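Local coordinates for protein putative laminarinase (Phanerochaete chrysosporium, PDB 2WLQ) that probably hydrolyses beta-1,3-glucans such as laminarin, and is held here as a nucleophile-disabled mutant with laminariheptaose bound in a cyclical conformation, at residues A[101-106]-A[246-251]; A[25-30]-A[250-255]; A[114-119]-A[240-245]; A[131-136]-A[160-165]. The protein carries 1 engineered substitution. One frame throughout, in Å; residues are numbered along the deposited sequence.

In the fold
All four contacts involve the sheet on which the laminariheptaose lies. Interaction 1 is the deepest, an antiparallel strand pair of the GH16 beta sandwich, and its strand 246-253 runs on into interaction 2, a partly buried, more polar contact fastening a turn through one carboxylate and one backbone bond. Interaction 3 is buried and rests mainly on one phenylalanine against the start of strand 115-120, which hydrogen-bonds to strand 98-105 of interaction 1 and to strand 129-133 of interaction 4. Interaction 4 lies farthest from the chain centre, where backbone pairing and sugar-binding polar groups mix. Interactions 1, 3 and 4 share the glucose of chain C; interactions 1 and 2 share that of chain B.

Interaction 1. Residues A[101-106]-A[246-251]; sequences AAWETD and NIIINL. With BGC (beta-D-glucopyranose), chain C; BGC (beta-D-glucopyranose), chain B.
Trp103 and Ile248 form a hydrogen-bonded pair in the middle of two antiparallel strands, 101-105 and 246-251, in the beta sandwich of the GH16 fold. Their backbones are joined both ways, and the bond from Ile248 N to Trp103 O, 2.8 Å, is almost straight. Both side chains rise from the same face of the sheet and lie alongside one another. Ile248 sets its CB over the five-membered part of the indole, 3.9 Å from the centroid, in a CH-pi contact, while its CD1 meets Thr105 CG2 at 3.8 Å; a branched aliphatic residue suits both a strand and this flat neighbour. Over the opposite face of the indole lies the glucose of chain C, its C5 3.4 Å above the ring plane, so Trp103 serves as a sugar platform. Ala101 is small enough to let that sugar close in, with CB 3.4 Å from C6. At the other end of the ladder Asn246 pairs with Thr105 and gives its ND2 to Ser76 of strand 69-76. With Trp103 CG between its backbone N and carbonyl carbon (chi1 57°), the ring swings toward strand 246-251, and NE1 donates to Asn250 OD1 at 2.8 Å, the ring and amide planes 78° apart.

Interaction 2. Residues A[25-30]-A[250-255]; sequences DPTHGR and NLTFCG. With BGC (beta-D-glucopyranose), chain B; BGC (beta-D-glucopyranose), chain D.
A type I turn from Asp25 to His28 brings Gly29 against Gly255 just past the end of strand 250-253, their CA atoms 3.6 Å apart, and next along Arg30 N donates to Phe253 O at 2.8 Å.

The side chains centre on Asp25. Its CG lies anti to the backbone N (chi1 -177°), which carries the carboxylate toward the strand, where Thr252 OG1 donates to OD2 at 2.8 Å from well above the carboxylate plane. Gly29 N reaches the same oxygen on the anti side, also at 2.8 Å, and Thr27 OG1 on the syn side at 2.9 Å. Threonine suits a strand and supplies the hydroxyl that meets the carboxylate; Thr252 CG2 lies 3.9 Å from Thr27 OG1. Gly29 CA is 3.0 Å from Phe253 O, a closeness that suits glycine, and Gly255 has a positive phi. A water spans the two segments from His28 O to Gly255 N. His28 turns its ring away to Asp256, with O3 of the chain D glucose at its edge, while O2 of that glucose makes a weak bond to Pro26 O. Cys254 is tied to Cys273 by a disulfide. The Thr252 bond ties the turn to the strand and the other two brace the turn itself; so many donors on one buried oxygen would be expected to favour the ionised carboxylate.

Interaction 3. Residues A[114-119]-A[240-245]; sequences GSVDII and SHFDAN. Engineered in segment 114-119: Ser115 (natural residue Glu). With BGC (beta-D-glucopyranose), chain C.
At the head of strand 115-120, which carries the GH16 signature E-x-D-x-x-E, Phe242 packs on Gly114. The first glutamate of that signature, the disabled nucleophile, is the engineered Ser115 here. Phe242 follows the short helix 238-241, and its ring, with CG beside its backbone N (chi1 -79°), leans in toward the strand. Gly114 CA sits over one face, 4.0 Å from the ring centroid and 23° off the normal, in a CH-pi contact shifted toward the rim. Pressed against the ring in this way and with a positive phi, the position suits glycine. The ring then follows the backbone onward: CE2 comes within 3.6 Å of Ser115 N, and CZ lies 3.7 Å from Ser115 O. Val116 N lies at the ring edge, while Val116 CB touches CE2 at 4.3 Å; valine suits a strand and offers a compact apolar flank. Gly114 O is bonded to Thr105 OG1 on the neighbouring strand. Beyond Asp117 the strand turns a corner, with Ile118 and Ile119 both facing Ala102 in a classic beta bulge. Ser115 points away from Phe242, and its OG lies 3.6 Å from O2 of the chain C glucose.

Interaction 4. Residues A[131-136]-A[160-165]; sequences TLHTGA and DGNTGC. With BGC (beta-D-glucopyranose), chain E; BGC (beta-D-glucopyranose), chain F; BGC (beta-D-glucopyranose), chain C.
The His133 imidazole has Gly164 CA over one face, 3.9 Å from the ring centroid, a CH-pi contact offset toward the rim. Over the opposite face, also toward the rim, lies O2 of the chain C glucose. At the edge, CE1 faces Asn162 O at 3.0 Å, and NE2 donates to O4 of the chain E glucose at 2.9 Å in a nearly straight bond of 168°. The ring is thus pinned between protein and sugar, a place for which a flat group with a polar rim is well suited. The Asn162 side chain crosses that of His133 at about a right angle, the amide and ring planes 54° apart, and its ND2 donates to O2 of the chain F glucose at 3.0 Å. Thr163 adds its backbone O as acceptor for O6 of the chain E unit.

Within segment 160-165 a type I' turn, Asp160 to Thr163, has positive phi at Gly161 and Asn162, residues that tolerate it. Gly164 has positive phi too, and its CA lies 3.1 Å from Leu132 O, a closeness that suits glycine. Leu132 and Cys165 then form an antiparallel hydrogen-bonded pair, each N donating to the other's O. With SG between its backbone N and carbonyl carbon (chi1 54°), Cys165 rests its sulfur 3.6 Å from Leu132 CB; it is disulfide-bonded to Cys155. On one side strand 129-133 pairs with strand 115-120, on the other it begins to pair with strand 165-168, and Phe231 of strand 229-232, in the second sheet, packs against both Leu132 and Cys165.

Interaction 1. Residues A[101-106]-A[246-251]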
# COMPACT_ATOMS: atom_id res chain seq x y z
N ALA A 101 -2.21 -0.79 3.32
CA ALA A 101 -1.59 -0.01 2.26
C ALA A 101 -0.11 -0.33 2.15
O ALA A 101 0.56 -0.65 3.15
CB ALA A 101 -1.76 1.46 2.54
N ALA A 102 0.38 -0.24 0.91
CA ALA A 102 1.82 -0.26 0.60
C ALA A 102 2.01 0.99 -0.22
O ALA A 102 1.34 1.18 -1.23
CB ALA A 102 2.19 -1.48 -0.20
N TRP A 103 2.89 1.88 0.24
CA TRP A 103 2.95 3.22 -0.32
C TRP A 103 4.27 3.89 -0.04
O TRP A 103 5.14 3.30 0.59
CB TRP A 103 1.78 4.03 0.22
CG TRP A 103 1.67 4.14 1.73
CD1 TRP A 103 1.47 3.11 2.63
CD2 TRP A 103 1.70 5.33 2.50
NE1 TRP A 103 1.36 3.61 3.90
CE2 TRP A 103 1.52 4.97 3.86
CE3 TRP A 103 1.87 6.69 2.17
CZ2 TRP A 103 1.46 5.92 4.89
CZ3 TRP A 103 1.81 7.64 3.22
CH2 TRP A 103 1.62 7.25 4.55
N GLU A 104 4.45 5.09 -0.57
CA GLU A 104 5.68 5.86 -0.35
C GLU A 104 5.31 7.28 0.01
O GLU A 104 4.34 7.83 -0.53
CB GLU A 104 6.54 5.88 -1.61
CG GLU A 104 7.09 4.54 -1.99
CD GLU A 104 8.17 4.60 -3.06
OE1 GLU A 104 8.41 5.71 -3.61
OE2 GLU A 104 8.75 3.52 -3.40
N THR A 105 6.10 7.88 0.90
CA THR A 105 5.88 9.29 1.29
C THR A 105 7.07 9.86 2.02
O THR A 105 7.97 9.12 2.39
CB THR A 105 4.64 9.42 2.18
OG1 THR A 105 4.26 10.80 2.26
CG2 THR A 105 4.88 8.88 3.57
N ASP A 106 7.07 11.19 2.22
CA ASP A 106 7.98 11.83 3.19
C ASP A 106 7.05 12.35 4.26
O ASP A 106 6.35 13.37 4.05
CB ASP A 106 8.78 12.96 2.52
CG ASP A 106 9.68 13.73 3.50
OD1 ASP A 106 9.64 13.46 4.72
OD2 ASP A 106 10.45 14.62 3.03
N ASN A 246 10.26 7.44 1.79
CA ASN A 246 10.36 6.11 2.38
C ASN A 246 9.23 5.22 1.85
O ASN A 246 8.18 5.71 1.46
CB ASN A 246 10.16 6.17 3.88
CG ASN A 246 11.05 7.20 4.56
OD1 ASN A 246 10.74 8.39 4.57
ND2 ASN A 246 12.16 6.74 5.16
N ILE A 247 9.47 3.91 1.90
CA ILE A 247 8.42 2.91 1.65
C ILE A 247 7.76 2.58 2.96
O ILE A 247 8.42 2.30 3.97
CB ILE A 247 9.03 1.66 1.01
CG1 ILE A 247 9.53 2.00 -0.41
CG2 ILE A 247 8.03 0.53 0.98
CD1 ILE A 247 10.50 0.92 -1.03
N ILE A 248 6.43 2.56 2.96
CA ILE A 248 5.64 2.22 4.14
C ILE A 248 4.66 1.10 3.82
O ILE A 248 4.06 1.08 2.74
CB ILE A 248 4.89 3.46 4.67
CG1 ILE A 248 5.94 4.55 5.01
CG2 ILE A 248 4.05 3.09 5.92
CD1 ILE A 248 5.39 5.80 5.67
N ILE A 249 4.56 0.13 4.72
CA ILE A 249 3.58 -0.95 4.61
C ILE A 249 2.85 -1.01 5.94
O ILE A 249 3.46 -1.07 7.01
CB ILE A 249 4.24 -2.30 4.30
CG1 ILE A 249 5.10 -2.19 3.02
CG2 ILE A 249 3.14 -3.39 4.16
CD1 ILE A 249 6.09 -3.35 2.82
N ASN A 250 1.53 -0.91 5.92
CA ASN A 250 0.77 -0.82 7.17
C ASN A 250 -0.60 -1.47 7.08
O ASN A 250 -1.09 -1.83 5.99
CB ASN A 250 0.61 0.66 7.59
CG ASN A 250 -0.32 1.40 6.67
OD1 ASN A 250 0.09 1.84 5.60
ND2 ASN A 250 -1.59 1.55 7.07
N LEU A 251 -1.24 -1.56 8.23
CA LEU A 251 -2.63 -1.97 8.29
C LEU A 251 -3.31 -1.19 9.39
O LEU A 251 -2.93 -1.31 10.55
CB LEU A 251 -2.74 -3.47 8.62
CG LEU A 251 -4.16 -3.98 8.96
CD1 LEU A 251 -5.18 -3.81 7.85
CD2 LEU A 251 -4.04 -5.43 9.40
C2 BGC C . -2.52 8.87 2.63
C3 BGC C . -1.91 8.53 3.99
C4 BGC C . -2.35 7.11 4.30
C5 BGC C . -1.74 6.20 3.24
C6 BGC C . -1.99 4.71 3.44
C1 BGC C . -2.01 7.89 1.59
O1 BGC C . -2.75 8.05 0.42
O2 BGC C . -2.10 10.14 2.18
O3 BGC C . -2.43 9.35 5.02
O4 BGC C . -1.87 6.71 5.56
O5 BGC C . -2.29 6.57 1.99
O6 BGC C . -3.39 4.40 3.50
C2 BGC B . -2.37 11.35 6.28
C3 BGC B . -1.52 12.55 6.71
C4 BGC B . -0.10 12.15 7.11
C5 BGC B . 0.52 11.30 6.00
C6 BGC B . 1.89 10.72 6.33
C1 BGC B . -1.62 10.51 5.26
O2 BGC B . -3.62 11.75 5.73
O3 BGC B . -2.07 13.09 7.90
O4 BGC B . 0.65 13.36 7.24
O5 BGC B . -0.34 10.18 5.77
O6 BGC B . 1.86 9.91 7.49

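Interaction 2. Residues A[25-30]-A[250-255]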
# COMPACT_ATOMS: atom_id res chain seq x y z
N ASP A 25 -2.26 6.98 14.87
CA ASP A 25 -2.56 6.82 13.43
C ASP A 25 -2.90 8.17 12.81
O ASP A 25 -3.88 8.77 13.20
CB ASP A 25 -3.73 5.87 13.22
CG ASP A 25 -4.02 5.62 11.76
OD1 ASP A 25 -3.10 5.87 10.94
OD2 ASP A 25 -5.14 5.20 11.42
N PRO A 26 -2.12 8.63 11.83
CA PRO A 26 -2.44 9.91 11.21
C PRO A 26 -3.83 9.91 10.55
O PRO A 26 -4.41 10.98 10.35
CB PRO A 26 -1.33 10.10 10.16
CG PRO A 26 -0.22 9.25 10.61
CD PRO A 26 -0.88 8.05 11.27
N THR A 27 -4.36 8.73 10.19
CA THR A 27 -5.68 8.61 9.59
C THR A 27 -6.77 8.26 10.61
O THR A 27 -7.90 7.93 10.25
CB THR A 27 -5.69 7.62 8.39
OG1 THR A 27 -5.10 6.36 8.78
CG2 THR A 27 -4.90 8.18 7.21
N HIS A 28 -6.42 8.34 11.91
CA HIS A 28 -7.42 8.31 12.98
C HIS A 28 -8.20 7.00 13.09
O HIS A 28 -9.40 6.93 13.49
CB HIS A 28 -8.38 9.51 12.88
CG HIS A 28 -7.66 10.81 12.78
ND1 HIS A 28 -7.65 11.58 11.64
CD2 HIS A 28 -6.86 11.44 13.67
CE1 HIS A 28 -6.90 12.64 11.83
NE2 HIS A 28 -6.41 12.59 13.06
N GLY A 29 -7.51 5.92 12.78
CA GLY A 29 -8.17 4.61 12.78
C GLY A 29 -8.28 3.96 14.16
O GLY A 29 -7.69 4.46 15.14
N ARG A 30 -9.03 2.87 14.21
CA ARG A 30 -9.22 2.13 15.46
C ARG A 30 -8.09 1.12 15.59
O ARG A 30 -8.29 -0.08 15.56
CB ARG A 30 -10.60 1.50 15.47
CG ARG A 30 -10.97 0.73 16.74
CD ARG A 30 -10.97 1.68 17.93
NE ARG A 30 -11.33 0.94 19.14
CZ ARG A 30 -10.96 1.28 20.37
NH1 ARG A 30 -10.19 2.34 20.60
NH2 ARG A 30 -11.36 0.50 21.37
N ASN A 250 1.53 -0.91 5.92
CA ASN A 250 0.77 -0.82 7.17
C ASN A 250 -0.60 -1.47 7.08
O ASN A 250 -1.09 -1.83 5.99
CB ASN A 250 0.61 0.66 7.59
CG ASN A 250 -0.32 1.40 6.67
OD1 ASN A 250 0.09 1.84 5.60
ND2 ASN A 250 -1.59 1.55 7.07
N LEU A 251 -1.24 -1.56 8.23
CA LEU A 251 -2.63 -1.97 8.29
C LEU A 251 -3.31 -1.19 9.39
O LEU A 251 -2.93 -1.31 10.55
CB LEU A 251 -2.74 -3.47 8.62
CG LEU A 251 -4.16 -3.98 8.96
CD1 LEU A 251 -5.18 -3.81 7.85
CD2 LEU A 251 -4.04 -5.43 9.40
N THR A 252 -4.28 -0.35 9.00
CA THR A 252 -5.12 0.33 9.96
C THR A 252 -6.53 -0.20 9.85
O THR A 252 -6.83 -1.10 9.03
CB THR A 252 -4.99 1.89 9.91
OG1 THR A 252 -5.58 2.45 11.09
CG2 THR A 252 -5.64 2.49 8.66
N PHE A 253 -7.41 0.30 10.72
CA PHE A 253 -8.80 -0.08 10.76
C PHE A 253 -9.68 1.15 10.87
O PHE A 253 -9.33 2.12 11.56
CB PHE A 253 -9.09 -0.91 12.02
CG PHE A 253 -8.36 -2.20 12.06
CD1 PHE A 253 -7.11 -2.29 12.70
CD2 PHE A 253 -8.93 -3.32 11.47
CE1 PHE A 253 -6.41 -3.51 12.71
CE2 PHE A 253 -8.27 -4.54 11.50
CZ PHE A 253 -7.01 -4.62 12.11
N CYS A 254 -10.83 1.11 10.20
CA CYS A 254 -11.79 2.22 10.28
C CYS A 254 -11.09 3.54 9.93
O CYS A 254 -10.41 3.62 8.91
CB CYS A 254 -12.43 2.27 11.67
SG CYS A 254 -13.15 0.69 12.20
N GLY A 255 -11.25 4.60 10.72
CA GLY A 255 -10.55 5.85 10.43
C GLY A 255 -11.18 6.67 9.31
O GLY A 255 -12.30 6.41 8.88
C2 BGC B . -2.37 11.35 6.28
C3 BGC B . -1.52 12.55 6.71
C4 BGC B . -0.10 12.15 7.11
C5 BGC B . 0.52 11.30 6.00
C6 BGC B . 1.89 10.72 6.33
C1 BGC B . -1.62 10.51 5.26
O2 BGC B . -3.62 11.75 5.73
O3 BGC B . -2.07 13.09 7.90
O4 BGC B . 0.65 13.36 7.24
O5 BGC B . -0.34 10.18 5.77
O6 BGC B . 1.86 9.91 7.49
C2 BGC D . -4.21 14.00 8.26
C3 BGC D . -5.09 15.24 8.23
C4 BGC D . -4.29 16.54 8.39
C5 BGC D . -2.97 16.55 7.62
C6 BGC D . -2.11 17.77 7.93
C1 BGC D . -2.88 14.21 7.55
O2 BGC D . -4.92 12.95 7.64
O3 BGC D . -6.02 15.02 9.28
O4 BGC D . -5.09 17.62 7.94
O5 BGC D . -2.23 15.39 7.96
O6 BGC D . -1.15 17.48 8.92
O HOH W 1 -11.98 4.97 13.77

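Interaction 3. Residues A[114-119]-A[240-245]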
# COMPACT_ATOMS: atom_id res chain seq x y z
N GLY A 114 4.91 14.66 -1.40
CA GLY A 114 4.15 13.67 -2.16
C GLY A 114 3.84 12.42 -1.35
O GLY A 114 4.50 12.09 -0.35
N SER A 115 2.79 11.73 -1.77
CA SER A 115 2.65 10.31 -1.43
C SER A 115 2.08 9.58 -2.64
O SER A 115 1.30 10.16 -3.40
CB SER A 115 1.78 10.08 -0.20
OG SER A 115 0.47 10.54 -0.38
N VAL A 116 2.55 8.35 -2.84
CA VAL A 116 2.06 7.45 -3.89
C VAL A 116 1.63 6.15 -3.23
O VAL A 116 2.43 5.50 -2.54
CB VAL A 116 3.13 7.18 -4.97
CG1 VAL A 116 4.43 6.87 -4.39
CG2 VAL A 116 2.69 6.09 -5.91
N ASP A 117 0.35 5.82 -3.41
CA ASP A 117 -0.24 4.57 -2.92
C ASP A 117 -0.14 3.53 -4.04
O ASP A 117 -0.65 3.74 -5.14
CB ASP A 117 -1.71 4.80 -2.54
CG ASP A 117 -1.86 5.61 -1.25
OD1 ASP A 117 -1.62 5.05 -0.15
OD2 ASP A 117 -2.27 6.79 -1.33
N ILE A 118 0.54 2.42 -3.77
CA ILE A 118 0.75 1.35 -4.74
C ILE A 118 -0.34 0.27 -4.54
O ILE A 118 -0.97 -0.18 -5.49
CB ILE A 118 2.14 0.75 -4.57
CG1 ILE A 118 3.17 1.88 -4.80
CG2 ILE A 118 2.35 -0.43 -5.52
CD1 ILE A 118 4.52 1.58 -4.24
N ILE A 119 -0.54 -0.14 -3.27
CA ILE A 119 -1.63 -1.02 -2.91
C ILE A 119 -2.46 -0.28 -1.86
O ILE A 119 -1.90 0.18 -0.85
CB ILE A 119 -1.11 -2.34 -2.29
CG1 ILE A 119 -0.08 -2.98 -3.20
CG2 ILE A 119 -2.29 -3.31 -1.97
CD1 ILE A 119 0.57 -4.25 -2.63
N SER A 240 8.82 17.96 -8.92
CA SER A 240 8.73 19.11 -8.00
C SER A 240 7.68 18.89 -6.90
O SER A 240 7.60 19.68 -5.94
CB SER A 240 8.52 20.43 -8.75
OG SER A 240 7.16 20.62 -9.06
N HIS A 241 6.89 17.82 -7.01
CA HIS A 241 5.87 17.50 -6.01
C HIS A 241 6.26 16.31 -5.16
O HIS A 241 5.53 15.98 -4.21
CB HIS A 241 4.51 17.25 -6.68
CG HIS A 241 3.91 18.49 -7.27
ND1 HIS A 241 2.98 19.27 -6.63
CD2 HIS A 241 4.18 19.11 -8.44
CE1 HIS A 241 2.67 20.30 -7.40
NE2 HIS A 241 3.38 20.22 -8.51
N PHE A 242 7.37 15.67 -5.50
CA PHE A 242 7.82 14.47 -4.75
C PHE A 242 9.22 14.69 -4.34
O PHE A 242 10.05 15.14 -5.15
CB PHE A 242 7.73 13.19 -5.60
CG PHE A 242 6.36 12.65 -5.69
CD1 PHE A 242 5.45 13.21 -6.60
CD2 PHE A 242 5.94 11.67 -4.80
CE1 PHE A 242 4.12 12.74 -6.63
CE2 PHE A 242 4.64 11.19 -4.83
CZ PHE A 242 3.73 11.73 -5.74
N ASP A 243 9.53 14.40 -3.10
CA ASP A 243 10.95 14.39 -2.81
C ASP A 243 11.39 12.99 -2.44
O ASP A 243 10.80 12.03 -2.95
CB ASP A 243 11.36 15.51 -1.88
CG ASP A 243 10.52 15.56 -0.68
OD1 ASP A 243 10.18 14.45 -0.20
OD2 ASP A 243 10.20 16.69 -0.26
N ALA A 244 12.45 12.83 -1.66
CA ALA A 244 12.95 11.50 -1.34
C ALA A 244 11.95 10.88 -0.38
O ALA A 244 11.61 11.46 0.63
CB ALA A 244 14.33 11.63 -0.72
N ASN A 245 11.46 9.69 -0.72
CA ASN A 245 10.36 9.07 0.01
C ASN A 245 10.80 7.74 0.61
O ASN A 245 11.62 7.02 0.02
CB ASN A 245 9.21 8.79 -0.94
CG ASN A 245 8.34 10.01 -1.24
OD1 ASN A 245 8.59 11.12 -0.78
ND2 ASN A 245 7.30 9.77 -2.00
C2 BGC C . -2.52 8.87 2.63
C3 BGC C . -1.91 8.53 3.99
C4 BGC C . -2.35 7.11 4.30
C5 BGC C . -1.74 6.20 3.24
C6 BGC C . -1.99 4.71 3.44
C1 BGC C . -2.01 7.89 1.59
O1 BGC C . -2.75 8.05 0.42
O2 BGC C . -2.10 10.14 2.18
O3 BGC C . -2.43 9.35 5.02
O4 BGC C . -1.87 6.71 5.56
O5 BGC C . -2.29 6.57 1.99
O6 BGC C . -3.39 4.40 3.50

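Interaction 4. Residues A[131-136]-A[160-165]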
# COMPACT_ATOMS: atom_id res chain seq x y z
N THR A 131 -2.95 5.82 -6.12
CA THR A 131 -3.34 7.22 -5.92
C THR A 131 -2.15 8.07 -5.55
O THR A 131 -1.31 7.65 -4.76
CB THR A 131 -4.36 7.31 -4.79
OG1 THR A 131 -5.38 6.34 -5.02
CG2 THR A 131 -4.98 8.71 -4.73
N LEU A 132 -2.11 9.29 -6.08
CA LEU A 132 -1.14 10.28 -5.59
C LEU A 132 -1.84 11.34 -4.76
O LEU A 132 -3.00 11.71 -5.04
CB LEU A 132 -0.44 11.01 -6.73
CG LEU A 132 0.12 10.22 -7.88
CD1 LEU A 132 0.88 11.15 -8.84
CD2 LEU A 132 0.99 9.09 -7.40
N HIS A 133 -1.12 11.82 -3.76
CA HIS A 133 -1.55 13.00 -2.96
C HIS A 133 -0.41 14.00 -2.99
O HIS A 133 0.74 13.64 -2.70
CB HIS A 133 -1.84 12.61 -1.51
CG HIS A 133 -3.04 11.71 -1.36
ND1 HIS A 133 -4.28 12.17 -0.97
CD2 HIS A 133 -3.17 10.39 -1.57
CE1 HIS A 133 -5.13 11.16 -0.96
NE2 HIS A 133 -4.49 10.06 -1.31
N THR A 134 -0.71 15.24 -3.39
CA THR A 134 0.32 16.27 -3.51
C THR A 134 -0.20 17.59 -2.94
O THR A 134 -1.35 17.69 -2.53
CB THR A 134 0.68 16.53 -4.99
OG1 THR A 134 -0.44 17.10 -5.67
CG2 THR A 134 1.07 15.24 -5.72
N GLY A 135 0.69 18.59 -2.96
CA GLY A 135 0.28 20.01 -2.78
C GLY A 135 -0.32 20.57 -4.06
O GLY A 135 -0.69 19.84 -4.98
N ALA A 136 -0.40 21.90 -4.14
CA ALA A 136 -1.09 22.59 -5.21
C ALA A 136 -0.52 22.37 -6.61
O ALA A 136 0.69 22.11 -6.76
CB ALA A 136 -1.13 24.07 -4.92
N ASP A 160 -9.07 18.78 -3.32
CA ASP A 160 -9.69 17.55 -3.79
C ASP A 160 -10.35 16.73 -2.69
O ASP A 160 -10.65 15.53 -2.91
CB ASP A 160 -8.72 16.69 -4.64
CG ASP A 160 -7.69 15.92 -3.80
OD1 ASP A 160 -7.70 15.95 -2.55
OD2 ASP A 160 -6.83 15.27 -4.43
N GLY A 161 -10.59 17.34 -1.53
CA GLY A 161 -11.28 16.65 -0.43
C GLY A 161 -10.46 15.47 0.08
O GLY A 161 -10.99 14.54 0.71
N ASN A 162 -9.16 15.55 -0.17
CA ASN A 162 -8.19 14.53 0.21
C ASN A 162 -8.37 13.20 -0.53
O ASN A 162 -7.83 12.19 -0.10
CB ASN A 162 -8.18 14.33 1.74
CG ASN A 162 -6.94 13.59 2.23
OD1 ASN A 162 -5.83 13.84 1.76
ND2 ASN A 162 -7.14 12.68 3.17
N THR A 163 -9.10 13.19 -1.65
CA THR A 163 -9.21 11.95 -2.43
C THR A 163 -7.91 11.60 -3.14
O THR A 163 -7.66 10.43 -3.45
CB THR A 163 -10.27 12.01 -3.53
OG1 THR A 163 -9.86 12.97 -4.52
CG2 THR A 163 -11.64 12.36 -2.96
N GLY A 164 -7.09 12.62 -3.42
CA GLY A 164 -5.94 12.45 -4.33
C GLY A 164 -6.38 12.24 -5.78
O GLY A 164 -7.58 12.26 -6.10
N CYS A 165 -5.41 11.97 -6.67
CA CYS A 165 -5.72 11.55 -8.04
C CYS A 165 -5.46 10.06 -8.14
O CYS A 165 -4.31 9.61 -7.93
CB CYS A 165 -4.89 12.33 -9.05
SG CYS A 165 -3.10 12.25 -8.75
C2 BGC E . -7.28 8.39 2.11
C3 BGC E . -6.18 8.07 1.11
C4 BGC E . -6.67 7.38 -0.14
C5 BGC E . -7.81 8.17 -0.75
C6 BGC E . -8.39 7.45 -1.96
C1 BGC E . -8.41 9.11 1.39
O2 BGC E . -6.68 9.14 3.15
O3 BGC E . -5.19 7.30 1.73
O4 BGC E . -5.61 7.35 -1.10
O5 BGC E . -8.81 8.36 0.25
O6 BGC E . -9.32 8.33 -2.57
C2 BGC F . -10.69 10.88 3.48
C3 BGC F . -10.22 10.43 2.09
C4 BGC F . -11.41 10.11 1.17
C5 BGC F . -12.45 11.22 1.19
C6 BGC F . -13.66 10.83 0.35
C1 BGC F . -11.87 11.86 3.42
O2 BGC F . -9.63 11.47 4.21
O3 BGC F . -9.46 9.27 2.35
O4 BGC F . -11.01 9.91 -0.18
O5 BGC F . -12.87 11.42 2.52
O6 BGC F . -14.22 9.62 0.82
C2 BGC C . -2.52 8.87 2.63
C3 BGC C . -1.91 8.53 3.99
C4 BGC C . -2.35 7.11 4.30
C5 BGC C . -1.74 6.20 3.24
C6 BGC C . -1.99 4.71 3.44
C1 BGC C . -2.01 7.89 1.59
O1 BGC C . -2.75 8.05 0.42
O2 BGC C . -2.10 10.14 2.18
O3 BGC C . -2.43 9.35 5.02
O4 BGC C . -1.87 6.71 5.56
O5 BGC C . -2.29 6.57 1.99
O6 BGC C . -3.39 4.40 3.50